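Local coordinates for catalase (Exiguobacterium oxidotolerans, PDB 2J2M), which breaks hydrogen peroxide down to water and oxygen at a buried haem, as a tetrameric catalase, at residues A[285-290]-A[428-433]. Sequence-based numbering, arbitrary orientation.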
ATOM      1  N   PHE A 285      -8.443 -43.677   5.481  1.00 12.38           N
ATOM      2  CA  PHE A 285      -8.396 -44.634   4.389  1.00 13.45           C
ATOM      3  C   PHE A 285      -9.810 -44.961   3.931  1.00 14.22           C
ATOM      4  O   PHE A 285     -10.708 -45.073   4.759  1.00 13.12           O
ATOM      5  CB  PHE A 285      -7.642 -45.889   4.823  1.00 12.83           C
ATOM      6  CG  PHE A 285      -6.205 -45.640   5.204  1.00 13.07           C
ATOM      7  CD1 PHE A 285      -5.710 -46.085   6.426  1.00 12.70           C
ATOM      8  CD2 PHE A 285      -5.331 -44.980   4.333  1.00 12.59           C
ATOM      9  CE1 PHE A 285      -4.345 -45.894   6.778  1.00 12.99           C
ATOM     10  CE2 PHE A 285      -3.986 -44.766   4.688  1.00 13.42           C
ATOM     11  CZ  PHE A 285      -3.494 -45.230   5.914  1.00 12.65           C
ATOM     12  N   GLU A 286     -10.000 -45.071   2.613  1.00 15.90           N
ATOM     13  CA  GLU A 286     -11.322 -45.365   2.045  1.00 17.74           C
ATOM     14  C   GLU A 286     -11.814 -46.691   2.606  1.00 18.66           C
ATOM     15  O   GLU A 286     -13.025 -46.904   2.769  1.00 19.23           O
ATOM     16  CB  GLU A 286     -11.288 -45.405   0.510  1.00 17.58           C
ATOM     17  CG  GLU A 286     -12.642 -45.791  -0.101  1.00 18.10           C
ATOM     18  CD  GLU A 286     -12.737 -45.555  -1.602  1.00 17.98           C
ATOM     19  OE1 GLU A 286     -11.692 -45.381  -2.257  1.00 19.16           O
ATOM     20  OE2 GLU A 286     -13.867 -45.559  -2.128  1.00 17.14           O
ATOM     21  N   ASP A 287     -10.839 -47.548   2.906  1.00 19.80           N
ATOM     22  CA  ASP A 287     -10.998 -48.832   3.574  1.00 21.14           C
ATOM     23  C   ASP A 287     -11.686 -48.710   4.921  1.00 20.32           C
ATOM     24  O   ASP A 287     -12.467 -49.587   5.314  1.00 20.69           O
ATOM     25  CB  ASP A 287      -9.607 -49.442   3.836  1.00 21.86           C
ATOM     26  CG  ASP A 287      -9.221 -50.458   2.802  1.00 27.22           C
ATOM     27  OD1 ASP A 287      -8.033 -50.470   2.396  1.00 32.33           O
ATOM     28  OD2 ASP A 287     -10.103 -51.247   2.368  1.00 31.62           O
ATOM     29  N   VAL A 288     -11.345 -47.667   5.664  1.00 19.13           N
ATOM     30  CA  VAL A 288     -11.885 -47.553   7.004  1.00 18.60           C
ATOM     31  C   VAL A 288     -13.116 -46.647   7.024  1.00 18.23           C
ATOM     32  O   VAL A 288     -14.041 -46.899   7.794  1.00 18.79           O
ATOM     33  CB  VAL A 288     -10.804 -47.220   8.094  1.00 18.74           C
ATOM     34  CG1 VAL A 288      -9.412 -47.764   7.691  1.00 16.85           C
ATOM     35  CG2 VAL A 288     -10.751 -45.737   8.429  1.00 18.89           C
ATOM     36  N   ILE A 289     -13.130 -45.620   6.176  1.00 17.18           N
ATOM     37  CA  ILE A 289     -14.280 -44.732   6.046  1.00 17.39           C
ATOM     38  C   ILE A 289     -14.663 -44.492   4.565  1.00 17.36           C
ATOM     39  O   ILE A 289     -13.951 -43.795   3.829  1.00 16.86           O
ATOM     40  CB  ILE A 289     -14.087 -43.382   6.813  1.00 17.72           C
ATOM     41  CG1 ILE A 289     -13.971 -43.630   8.321  1.00 18.27           C
ATOM     42  CG2 ILE A 289     -15.269 -42.423   6.547  1.00 17.02           C
ATOM     43  CD1 ILE A 289     -13.531 -42.441   9.091  1.00 19.20           C
ATOM     44  N   PRO A 290     -15.826 -45.033   4.146  1.00 17.02           N
ATOM     45  CA  PRO A 290     -16.224 -45.035   2.729  1.00 16.48           C
ATOM     46  C   PRO A 290     -16.381 -43.619   2.145  1.00 15.89           C
ATOM     47  O   PRO A 290     -16.712 -42.671   2.875  1.00 15.84           O
ATOM     48  CB  PRO A 290     -17.585 -45.758   2.735  1.00 16.66           C
ATOM     49  CG  PRO A 290     -17.678 -46.452   4.070  1.00 17.10           C
ATOM     50  CD  PRO A 290     -16.848 -45.640   5.026  1.00 16.69           C
ATOM     51  N   TYR A 428       3.100 -46.691   3.572  1.00 15.16           N
ATOM     52  CA  TYR A 428       4.139 -47.373   2.793  1.00 15.98           C
ATOM     53  C   TYR A 428       3.689 -48.783   2.327  1.00 16.36           C
ATOM     54  O   TYR A 428       3.783 -49.121   1.133  1.00 16.26           O
ATOM     55  CB  TYR A 428       5.466 -47.459   3.557  1.00 16.04           C
ATOM     56  CG  TYR A 428       6.554 -48.184   2.783  1.00 16.87           C
ATOM     57  CD1 TYR A 428       6.904 -49.504   3.088  1.00 17.63           C
ATOM     58  CD2 TYR A 428       7.219 -47.551   1.726  1.00 16.50           C
ATOM     59  CE1 TYR A 428       7.896 -50.162   2.368  1.00 17.22           C
ATOM     60  CE2 TYR A 428       8.197 -48.185   1.012  1.00 16.43           C
ATOM     61  CZ  TYR A 428       8.537 -49.492   1.328  1.00 17.22           C
ATOM     62  OH  TYR A 428       9.523 -50.114   0.597  1.00 16.95           O
ATOM     63  N   ARG A 429       3.181 -49.580   3.268  1.00 16.43           N
ATOM     64  CA  ARG A 429       2.804 -50.967   2.980  1.00 17.23           C
ATOM     65  C   ARG A 429       1.563 -51.100   2.091  1.00 17.82           C
ATOM     66  O   ARG A 429       1.393 -52.113   1.421  1.00 17.12           O
ATOM     67  CB  ARG A 429       2.682 -51.798   4.271  1.00 17.15           C
ATOM     68  CG  ARG A 429       4.051 -52.116   4.891  1.00 17.13           C
ATOM     69  CD  ARG A 429       3.964 -52.839   6.225  1.00 16.19           C
ATOM     70  NE  ARG A 429       3.218 -52.093   7.241  1.00 14.96           N
ATOM     71  CZ  ARG A 429       3.762 -51.256   8.125  1.00 14.21           C
ATOM     72  NH1 ARG A 429       2.983 -50.647   9.011  1.00 11.75           N
ATOM     73  NH2 ARG A 429       5.077 -51.006   8.114  1.00 12.10           N
ATOM     74  N   ARG A 430       0.723 -50.061   2.061  1.00 18.45           N
ATOM     75  CA  ARG A 430      -0.405 -50.005   1.126  1.00 18.88           C
ATOM     76  C   ARG A 430      -0.016 -49.755  -0.349  1.00 19.23           C
ATOM     77  O   ARG A 430      -0.847 -49.908  -1.242  1.00 18.88           O
ATOM     78  CB  ARG A 430      -1.427 -48.970   1.606  1.00 19.02           C
ATOM     79  CG  ARG A 430      -2.362 -49.518   2.671  1.00 19.76           C
ATOM     80  CD  ARG A 430      -2.877 -48.406   3.549  1.00 22.89           C
ATOM     81  NE  ARG A 430      -3.908 -48.863   4.487  1.00 24.41           N
ATOM     82  CZ  ARG A 430      -5.205 -48.989   4.196  1.00 22.24           C
ATOM     83  NH1 ARG A 430      -5.660 -48.699   2.979  1.00 19.14           N
ATOM     84  NH2 ARG A 430      -6.046 -49.399   5.136  1.00 20.57           N
ATOM     85  N   MET A 431       1.244 -49.390  -0.590  1.00 19.88           N
ATOM     86  CA  MET A 431       1.745 -49.057  -1.943  1.00 20.73           C
ATOM     87  C   MET A 431       2.046 -50.307  -2.774  1.00 21.50           C
ATOM     88  O   MET A 431       2.453 -51.331  -2.223  1.00 21.13           O
ATOM     89  CB  MET A 431       3.046 -48.227  -1.862  1.00 20.13           C
ATOM     90  CG  MET A 431       2.920 -46.813  -1.317  1.00 20.42           C
ATOM     91  SD  MET A 431       4.515 -45.937  -1.222  1.00 20.60           S
ATOM     92  CE  MET A 431       4.066 -44.606  -0.108  1.00 18.74           C
ATOM     93  N   THR A 432       1.882 -50.206  -4.096  1.00 22.41           N
ATOM     94  CA  THR A 432       2.371 -51.237  -5.001  1.00 23.76           C
ATOM     95  C   THR A 432       3.906 -51.211  -5.008  1.00 24.86           C
ATOM     96  O   THR A 432       4.520 -50.250  -4.535  1.00 24.87           O
ATOM     97  CB  THR A 432       1.879 -51.021  -6.444  1.00 23.98           C
ATOM     98  OG1 THR A 432       2.485 -49.834  -6.983  1.00 24.88           O
ATOM     99  CG2 THR A 432       0.362 -50.901  -6.496  1.00 23.75           C
ATOM    100  N   GLU A 433       4.518 -52.258  -5.558  1.00 26.00           N
ATOM    101  CA  GLU A 433       5.972 -52.353  -5.660  1.00 27.61           C
ATOM    102  C   GLU A 433       6.576 -51.205  -6.479  1.00 26.77           C
ATOM    103  O   GLU A 433       7.617 -50.654  -6.113  1.00 26.82           O
ATOM    104  CB  GLU A 433       6.385 -53.717  -6.235  1.00 27.67           C
ATOM    105  CG  GLU A 433       7.828 -54.127  -5.876  1.00 30.58           C
ATOM    106  CD  GLU A 433       8.092 -55.630  -6.005  1.00 31.42           C
ATOM    107  OE1 GLU A 433       7.124 -56.415  -6.166  1.00 36.10           O
ATOM    108  OE2 GLU A 433       9.281 -56.031  -5.942  1.00 35.70           O
TER
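A cation-pi stack backed by a salt bridge ties Phe285 and Asp287, in the loop joining strands 257-265 and 292-302 of the catalase beta-barrel, to Arg430 of segment 428-433. Extended from CG to NE, the arginine chain bridges backbones whose closest CA atoms, those of Phe285 and Arg430, are 10.2 Å apart. Its guanidinium lies almost flat on one face of the phenyl ring, the planes 11° apart, with CZ of Arg430 3.8 Å from the ring centroid of Phe285. The aliphatic part joins in, CD of Arg430 making a CH-pi contact over the same face. With CG anti to its carbonyl carbon, Phe285 reaches toward helix 422-430, where its side chain also touches Gln423, Glu426 and Val427. Asp287 approaches from the far end of the arginine: its OD1, through the anti lone pair, accepts a bent bond from NH1 of Arg430 at 3.0 Å. The carboxylate is steeply turned against the guanidinium, and OD1 sits 29° out of that plane, so the pair is not a bidentate, coplanar bridge. Were the ring replaced by an alanine here, the guanidinium would lose the surface it lies on and would probably be freer to swing about its bond to Asp287. Such a surface bridge between a barrel loop and the C-terminal helical domain fits the domain layout of haem catalases.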